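Local coordinates for concanavalin A-like lectin protein kinase family protein (Theobroma cacao, PDB 6CTH) that probably transfers phosphate from ATP to protein substrates as a kinase domain, and here holds an oxindole-type inhibitor and a magnesium ion, at residues M184-C188 against P272-R277. Residues are numbered along the deposited sequence; the frame is centred on the assembly and turned at random.
Sequences MAPEC and PSHNLR
Glu187 and Arg277 meet head-on in a two-pronged salt bridge, and they are the two residues with most surface buried between 184-188 and 272-277. Arg277 NH1 donates to Glu187 OE2 at 2.8 Å. The companion bond, from Arg277 NH2 to Glu187 OE1, measures 2.9 Å, and both are nearly straight, the N-H...O angle being 162° in the first. Both oxygens use their syn lone pairs and lie close to the guanidinium plane; NH1 and NH2 each take one oxygen, which makes the grip end-on, and the 23° between the carboxylate and guanidinium planes leaves it nearly flat. Glu187 gets there by folding: a chi1 of 76° tucks CG in over its own main chain, and a second turn at chi2 swings the carboxylate toward the arginine. Arg277 instead reaches across as a straight arm. Its NE donates to the carbonyl of His271, which helps hold the guanidinium in this rotation, and NH1 has a weak further bond to Glu197 O. One guanidinium face lies against His274 CA, 3.5 Å above its centre, while Ala185 CB approaches NH1 obliquely at 3.6 Å. Beside the ion pair, Pro186 CG rests 3.4 Å from Pro272 O. A water joins the segments as well, donating to Glu187 OE1 (2.7 Å) and to Pro272 O and accepting from His274 N; OE1 thus has two donors. Tyr201 places helix 196-212 beside the pair, touching Ala185, Pro186 and Arg277. With Arg277 buried and both bonds short, the charges probably stabilise one another. Sequence and topology identify the arrangement: Ala185-Pro186-Glu187 is the APE motif ending the activation segment, and its glutamate pairs with the arginine in the loop between helices 256-269 and 280-287, the conserved ion pair of the C-lobe in eukaryotic protein kinases.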
loop_
_atom_site.group_PDB
_atom_site.type_symbol
_atom_site.label_atom_id
_atom_site.label_comp_id
_atom_site.label_asym_id
_atom_site.label_seq_id
_atom_site.Cartn_x
_atom_site.Cartn_y
_atom_site.Cartn_z
ATOM N N MET A 184 1.115 -9.944 5.891
ATOM C CA MET A 184 2.262 -10.794 5.695
ATOM C C MET A 184 1.861 -12.209 5.369
ATOM O O MET A 184 1.052 -12.837 6.099
ATOM C CB MET A 184 3.173 -10.736 6.907
ATOM C CG MET A 184 3.919 -9.421 7.059
ATOM S SD MET A 184 4.755 -9.292 8.656
ATOM C CE MET A 184 6.230 -10.242 8.399
ATOM N N ALA A 185 2.368 -12.726 4.249
ATOM C CA ALA A 185 2.088 -14.090 3.840
ATOM C C ALA A 185 2.577 -15.109 4.863
ATOM O O ALA A 185 3.584 -14.871 5.537
ATOM C CB ALA A 185 2.767 -14.379 2.479
ATOM N N PRO A 186 1.890 -16.263 4.967
ATOM C CA PRO A 186 2.315 -17.202 6.022
ATOM C C PRO A 186 3.759 -17.690 5.972
ATOM O O PRO A 186 4.380 -17.825 7.048
ATOM C CB PRO A 186 1.322 -18.390 5.905
ATOM C CG PRO A 186 0.633 -18.196 4.640
ATOM C CD PRO A 186 0.720 -16.745 4.226
ATOM N N GLU A 187 4.274 -17.929 4.759
ATOM C CA GLU A 187 5.649 -18.326 4.587
ATOM C C GLU A 187 6.662 -17.258 5.080
ATOM O O GLU A 187 7.785 -17.612 5.391
ATOM C CB GLU A 187 5.950 -18.809 3.154
ATOM C CG GLU A 187 6.072 -17.694 2.109
ATOM C CD GLU A 187 4.755 -17.204 1.545
ATOM O OE1 GLU A 187 3.643 -17.706 1.967
ATOM O OE2 GLU A 187 4.837 -16.307 0.641
ATOM N N CYS A 188 6.274 -15.981 5.171
ATOM C CA CYS A 188 7.149 -14.975 5.811
ATOM C C CYS A 188 7.489 -15.394 7.202
ATOM O O CYS A 188 8.655 -15.303 7.602
ATOM C CB CYS A 188 6.495 -13.600 5.951
ATOM S SG CYS A 188 6.222 -12.753 4.381
ATOM N N PRO A 272 -3.026 -19.155 0.848
ATOM C CA PRO A 272 -2.027 -19.547 1.832
ATOM C C PRO A 272 -0.773 -20.170 1.241
ATOM O O PRO A 272 0.327 -19.916 1.740
ATOM C CB PRO A 272 -2.782 -20.563 2.735
ATOM C CG PRO A 272 -4.195 -20.120 2.606
ATOM C CD PRO A 272 -4.365 -19.685 1.185
ATOM N N SER A 273 -0.918 -20.899 0.145
ATOM C CA SER A 273 0.216 -21.568 -0.510
ATOM C C SER A 273 0.815 -20.642 -1.555
ATOM O O SER A 273 0.148 -20.284 -2.521
ATOM C CB SER A 273 -0.195 -22.843 -1.213
ATOM O OG SER A 273 -0.944 -23.545 -0.317
ATOM N N HIS A 274 2.042 -20.210 -1.324
ATOM C CA HIS A 274 2.653 -19.246 -2.227
ATOM C C HIS A 274 2.736 -19.728 -3.672
ATOM O O HIS A 274 2.635 -18.931 -4.574
ATOM C CB HIS A 274 4.032 -18.797 -1.731
ATOM C CG HIS A 274 5.056 -19.874 -1.745
ATOM N ND1 HIS A 274 5.838 -20.131 -2.851
ATOM C CD2 HIS A 274 5.429 -20.760 -0.793
ATOM C CE1 HIS A 274 6.593 -21.192 -2.609
ATOM N NE2 HIS A 274 6.385 -21.573 -1.358
ATOM N N ASN A 275 2.884 -21.032 -3.882
ATOM C CA ASN A 275 2.992 -21.536 -5.267
ATOM C C ASN A 275 1.691 -21.446 -6.080
ATOM O O ASN A 275 1.726 -21.599 -7.294
ATOM C CB ASN A 275 3.559 -22.966 -5.282
ATOM C CG ASN A 275 2.567 -23.993 -4.821
ATOM O OD1 ASN A 275 1.988 -23.858 -3.773
ATOM N ND2 ASN A 275 2.367 -25.029 -5.618
ATOM N N LEU A 276 0.560 -21.164 -5.442
ATOM C CA LEU A 276 -0.706 -21.040 -6.150
ATOM C C LEU A 276 -1.103 -19.620 -6.422
ATOM O O LEU A 276 -2.176 -19.376 -6.993
ATOM C CB LEU A 276 -1.807 -21.723 -5.313
ATOM C CG LEU A 276 -1.606 -23.212 -4.972
ATOM C CD1 LEU A 276 -2.877 -23.791 -4.314
ATOM C CD2 LEU A 276 -1.286 -24.033 -6.212
ATOM N N ARG A 277 -0.282 -18.642 -5.991
ATOM C CA ARG A 277 -0.590 -17.257 -6.248
ATOM C C ARG A 277 -0.178 -16.878 -7.659
ATOM O O ARG A 277 0.810 -17.416 -8.188
ATOM C CB ARG A 277 0.134 -16.336 -5.243
ATOM C CG ARG A 277 -0.295 -16.575 -3.785
ATOM C CD ARG A 277 0.462 -15.727 -2.793
ATOM N NE ARG A 277 0.369 -16.329 -1.466
ATOM C CZ ARG A 277 1.364 -16.408 -0.604
ATOM N NH1 ARG A 277 2.514 -15.795 -0.824
ATOM N NH2 ARG A 277 1.194 -17.093 0.492
HETATM O O HOH W 1 2.891 -20.281 1.506
#